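Local coordinates for protein putative cellulase CEL6 (Mycobacterium tuberculosis, PDB 1UP3) that probably hydrolyses internal beta-1,4 glucosidic bonds of cellulose as a family 6 endoglucanase, binding the glucan chain in its active-site cleft, at residues A[160-165]-A[191-196]. Residues are numbered along the deposited sequence; the frame is centred on the assembly and turned at random.
With BGC (beta-D-glucopyranose), chain B; BGC (beta-D-glucopyranose), chain C.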
ATOM      1  N   GLY A 160       0.670   6.355  -7.322  1.00  5.24           N
ATOM      2  CA  GLY A 160       0.829   5.581  -8.550  1.00  6.03           C
ATOM      3  C   GLY A 160       2.231   5.090  -8.738  1.00  6.19           C
ATOM      4  O   GLY A 160       2.828   4.545  -7.801  1.00  5.54           O
ATOM      5  N   HIS A 161       2.773   5.259  -9.938  1.00  5.11           N
ATOM      6  CA  HIS A 161       4.116   4.758 -10.279  1.00  5.71           C
ATOM      7  C   HIS A 161       4.657   5.477 -11.486  1.00  5.79           C
ATOM      8  O   HIS A 161       3.946   6.240 -12.119  1.00  5.85           O
ATOM      9  CB  HIS A 161       4.121   3.229 -10.442  1.00  5.69           C
ATOM     10  CG  HIS A 161       3.262   2.725 -11.542  1.00  5.17           C
ATOM     11  ND1 HIS A 161       3.500   3.019 -12.875  1.00  6.29           N
ATOM     12  CD2 HIS A 161       2.154   1.938 -11.515  1.00  6.68           C
ATOM     13  CE1 HIS A 161       2.564   2.439 -13.606  1.00  5.68           C
ATOM     14  NE2 HIS A 161       1.726   1.791 -12.805  1.00  7.48           N
ATOM     15  N   SER A 162       5.923   5.218 -11.784  1.00  6.18           N
ATOM     16  CA  SER A 162       6.675   5.966 -12.785  1.00  6.90           C
ATOM     17  C   SER A 162       6.181   5.785 -14.219  1.00  8.16           C
ATOM     18  O   SER A 162       6.679   6.494 -15.090  1.00  8.51           O
ATOM     19  CB  SER A 162       8.143   5.562 -12.690  1.00  6.96           C
ATOM     20  OG  SER A 162       8.258   4.176 -12.987  1.00  7.91           O
ATOM     21  N   ARG A 163       5.255   4.856 -14.490  1.00  8.25           N
ATOM     22  CA  ARG A 163       4.709   4.653 -15.839  1.00  9.51           C
ATOM     23  C   ARG A 163       3.196   4.928 -15.900  1.00  8.79           C
ATOM     24  O   ARG A 163       2.506   4.481 -16.807  1.00 11.30           O
ATOM     25  CB  ARG A 163       5.015   3.257 -16.364  1.00  9.83           C
ATOM     26  CG  ARG A 163       6.459   2.935 -16.326  1.00 13.48           C
ATOM     27  CD  ARG A 163       7.214   2.966 -17.619  1.00 18.04           C
ATOM     28  NE  ARG A 163       8.566   2.439 -17.348  1.00 19.66           N
ATOM     29  CZ  ARG A 163       9.026   1.230 -17.712  1.00 23.51           C
ATOM     30  NH1 ARG A 163       8.298   0.363 -18.427  1.00 26.79           N
ATOM     31  NH2 ARG A 163      10.255   0.887 -17.391  1.00 22.42           N
ATOM     32  N   TRP A 164       2.700   5.654 -14.912  1.00  9.00           N
ATOM     33  CA  TRP A 164       1.278   5.953 -14.814  1.00  8.60           C
ATOM     34  C   TRP A 164       1.105   7.432 -15.137  1.00  9.60           C
ATOM     35  O   TRP A 164       1.151   7.786 -16.326  1.00 11.10           O
ATOM     36  CB  TRP A 164       0.715   5.507 -13.463  1.00  7.64           C
ATOM     37  CG  TRP A 164      -0.756   5.312 -13.473  1.00  8.79           C
ATOM     38  CD1 TRP A 164      -1.672   5.849 -14.355  1.00  8.81           C
ATOM     39  CD2 TRP A 164      -1.508   4.495 -12.578  1.00  7.37           C
ATOM     40  NE1 TRP A 164      -2.939   5.409 -14.044  1.00  9.92           N
ATOM     41  CE2 TRP A 164      -2.867   4.582 -12.959  1.00  8.67           C
ATOM     42  CE3 TRP A 164      -1.167   3.689 -11.480  1.00  6.65           C
ATOM     43  CZ2 TRP A 164      -3.876   3.900 -12.267  1.00  8.88           C
ATOM     44  CZ3 TRP A 164      -2.170   3.041 -10.797  1.00  7.03           C
ATOM     45  CH2 TRP A 164      -3.500   3.152 -11.194  1.00  8.04           C
ATOM     46  N   LEU A 165       0.876   8.311 -14.163  1.00  9.88           N
ATOM     47  CA  LEU A 165       0.825   9.750 -14.459  1.00  9.50           C
ATOM     48  C   LEU A 165       2.239  10.295 -14.489  1.00  8.54           C
ATOM     49  O   LEU A 165       3.153   9.726 -13.915  1.00  8.35           O
ATOM     50  CB  LEU A 165       0.003  10.518 -13.416  1.00  9.78           C
ATOM     51  CG  LEU A 165      -1.425  10.116 -13.146  1.00 13.72           C
ATOM     52  CD1 LEU A 165      -2.045  11.188 -12.250  1.00 12.94           C
ATOM     53  CD2 LEU A 165      -2.157   9.966 -14.444  1.00 14.89           C
ATOM     54  N   ASN A 191       2.724  -3.029  -7.811  1.00  4.90           N
ATOM     55  CA  ASN A 191       3.342  -3.122  -9.144  1.00  5.03           C
ATOM     56  C   ASN A 191       4.769  -3.651  -9.036  1.00  5.47           C
ATOM     57  O   ASN A 191       5.143  -4.216  -8.025  1.00  5.32           O
ATOM     58  CB  ASN A 191       3.195  -1.794  -9.872  1.00  4.77           C
ATOM     59  CG  ASN A 191       2.985  -1.981 -11.350  1.00  5.71           C
ATOM     60  OD1 ASN A 191       3.845  -2.539 -12.031  1.00  5.84           O
ATOM     61  ND2 ASN A 191       1.830  -1.507 -11.870  1.00  6.51           N
ATOM     62  N   PHE A 192       5.520  -3.506 -10.108  1.00  4.96           N
ATOM     63  CA  PHE A 192       6.697  -4.319 -10.358  1.00  5.35           C
ATOM     64  C   PHE A 192       7.888  -3.523 -10.850  1.00  5.65           C
ATOM     65  O   PHE A 192       8.893  -4.148 -11.196  1.00  4.47           O
ATOM     66  CB  PHE A 192       6.333  -5.425 -11.395  1.00  6.25           C
ATOM     67  CG  PHE A 192       5.157  -6.275 -10.994  1.00  6.25           C
ATOM     68  CD1 PHE A 192       5.318  -7.391 -10.208  1.00  6.12           C
ATOM     69  CD2 PHE A 192       3.864  -5.900 -11.364  1.00  7.90           C
ATOM     70  CE1 PHE A 192       4.206  -8.141  -9.812  1.00  6.89           C
ATOM     71  CE2 PHE A 192       2.763  -6.630 -10.950  1.00  6.88           C
ATOM     72  CZ  PHE A 192       2.925  -7.725 -10.188  1.00  5.94           C
ATOM     73  N   TYR A 193       7.787  -2.182 -10.913  1.00  5.45           N
ATOM     74  CA  TYR A 193       8.868  -1.391 -11.487  1.00  5.00           C
ATOM     75  C   TYR A 193      10.089  -1.388 -10.562  1.00  4.74           C
ATOM     76  O   TYR A 193       9.952  -1.490  -9.364  1.00  4.10           O
ATOM     77  CB  TYR A 193       8.394   0.021 -11.838  1.00  4.79           C
ATOM     78  CG  TYR A 193       7.325  -0.004 -12.886  1.00  5.04           C
ATOM     79  CD1 TYR A 193       7.658  -0.295 -14.197  1.00  5.90           C
ATOM     80  CD2 TYR A 193       5.971   0.157 -12.558  1.00  5.74           C
ATOM     81  CE1 TYR A 193       6.680  -0.397 -15.172  1.00  8.92           C
ATOM     82  CE2 TYR A 193       4.988   0.040 -13.536  1.00  9.19           C
ATOM     83  CZ  TYR A 193       5.343  -0.244 -14.814  1.00  9.53           C
ATOM     84  OH  TYR A 193       4.361  -0.368 -15.785  1.00 10.52           O
ATOM     85  N   THR A 194      11.292  -1.277 -11.144  1.00  5.19           N
ATOM     86  CA  THR A 194      12.505  -1.341 -10.374  1.00  5.49           C
ATOM     87  C   THR A 194      12.592  -0.213  -9.354  1.00  5.46           C
ATOM     88  O   THR A 194      12.086   0.912  -9.570  1.00  5.88           O
ATOM     89  CB  THR A 194      13.785  -1.321 -11.251  1.00  5.67           C
ATOM     90  OG1 THR A 194      13.900  -0.043 -11.945  1.00  6.85           O
ATOM     91  CG2 THR A 194      13.762  -2.427 -12.260  1.00  6.18           C
ATOM     92  N   THR A 195      13.262  -0.503  -8.257  1.00  5.02           N
ATOM     93  CA  THR A 195      13.488   0.496  -7.233  1.00  5.70           C
ATOM     94  C   THR A 195      14.190   1.727  -7.765  1.00  5.00           C
ATOM     95  O   THR A 195      13.800   2.852  -7.463  1.00  6.10           O
ATOM     96  CB  THR A 195      14.293  -0.107  -6.143  1.00  6.29           C
ATOM     97  OG1 THR A 195      13.533  -1.186  -5.549  1.00  6.65           O
ATOM     98  CG2 THR A 195      14.618   0.885  -5.057  1.00  7.47           C
ATOM     99  N   ASP A 196      15.204   1.523  -8.614  1.00  5.72           N
ATOM    100  CA  ASP A 196      15.910   2.659  -9.185  1.00  7.66           C
ATOM    101  C   ASP A 196      15.003   3.568  -9.995  1.00  7.24           C
ATOM    102  O   ASP A 196      15.104   4.809  -9.877  1.00  7.76           O
ATOM    103  CB  ASP A 196      17.006   2.184 -10.075  1.00  8.24           C
ATOM    104  CG  ASP A 196      18.199   1.694  -9.317  1.00 12.29           C
ATOM    105  OD1 ASP A 196      18.337   1.978  -8.087  1.00 16.67           O
ATOM    106  OD2 ASP A 196      19.082   1.040  -9.913  1.00 17.38           O
TER
HETATM  107  C2  BGC B   3      -0.878   1.521 -15.300  1.00 12.19           C
HETATM  108  C3  BGC B   3      -1.484   0.414 -14.471  1.00  9.87           C
HETATM  109  C4  BGC B   3      -2.957   0.670 -14.129  1.00  9.10           C
HETATM  110  C5  BGC B   3      -3.763   1.096 -15.382  1.00 11.18           C
HETATM  111  C6  BGC B   3      -5.168   1.568 -14.994  1.00 15.87           C
HETATM  112  C1  BGC B   3      -1.800   1.806 -16.475  1.00 11.69           C
HETATM  113  O2  BGC B   3       0.418   1.117 -15.728  1.00 11.64           O
HETATM  114  O3  BGC B   3      -0.687   0.214 -13.299  1.00  9.31           O
HETATM  115  O4  BGC B   3      -3.539  -0.490 -13.655  1.00 10.13           O
HETATM  116  O5  BGC B   3      -3.077   2.160 -15.963  1.00 15.14           O
HETATM  117  O6  BGC B   3      -5.878   1.815 -16.204  1.00 21.22           O
HETATM  118  C2  BGC C   4      -4.797  -1.544 -11.884  1.00 10.07           C
HETATM  119  C3  BGC C   4      -4.920  -1.652 -10.371  1.00 10.22           C
HETATM  120  C4  BGC C   4      -3.566  -1.987  -9.745  1.00  8.66           C
HETATM  121  C5  BGC C   4      -2.517  -0.985 -10.273  1.00  6.00           C
HETATM  122  C6  BGC C   4      -1.101  -1.358  -9.815  1.00  6.77           C
HETATM  123  C1  BGC C   4      -3.693  -0.546 -12.250  1.00  9.85           C
HETATM  124  O2  BGC C   4      -6.059  -1.206 -12.490  1.00 13.03           O
HETATM  125  O3  BGC C   4      -5.900  -2.603  -9.989  1.00 10.65           O
HETATM  126  O4  BGC C   4      -3.600  -1.937  -8.315  1.00  9.94           O
HETATM  127  O5  BGC C   4      -2.473  -0.964 -11.691  1.00  8.49           O
HETATM  128  O6  BGC C   4      -0.166  -0.386 -10.241  1.00  7.16           O
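His161 and Tyr193 meet obliquely in the sugar-binding cleft of this glycoside hydrolase family 6 domain, where the loops following two neighbouring strands of the parallel sheet, 153-158 and 184-187, come together. Their ring planes lie 42° apart, and Tyr193 CE2 sits over one face of the imidazole, toward the rim, 3.4 Å from His161 ND1; Trp164 CB lies over the opposite face, also offset toward the rim. The imidazole is also fixed at its edge: within the type I turn from His161 to Trp164, the Arg163 backbone N donates to His161 ND1, in the ring plane. With ND1 engaged as acceptor, NE2 donates to O3 of the chain B glucose, at 2.9 Å and nearly straight (169°). Arg163 CG lies over the face of the Tyr193 ring, 3.9 Å from its centroid, in a CH-pi contact. Tyr193 CE1 in turn lies over one face of the Arg163 guanidinium, whose NH2 forms a salt bridge with Glu197 of helix 195-208. Asn191 accompanies His161 at the sugars, its amide turned 63° from the imidazole. Its OD1 accepts a hydrogen bond from the Phe192 backbone N on a lone pair, while ND2 donates to O6 of the chain C glucose at 2.8 Å.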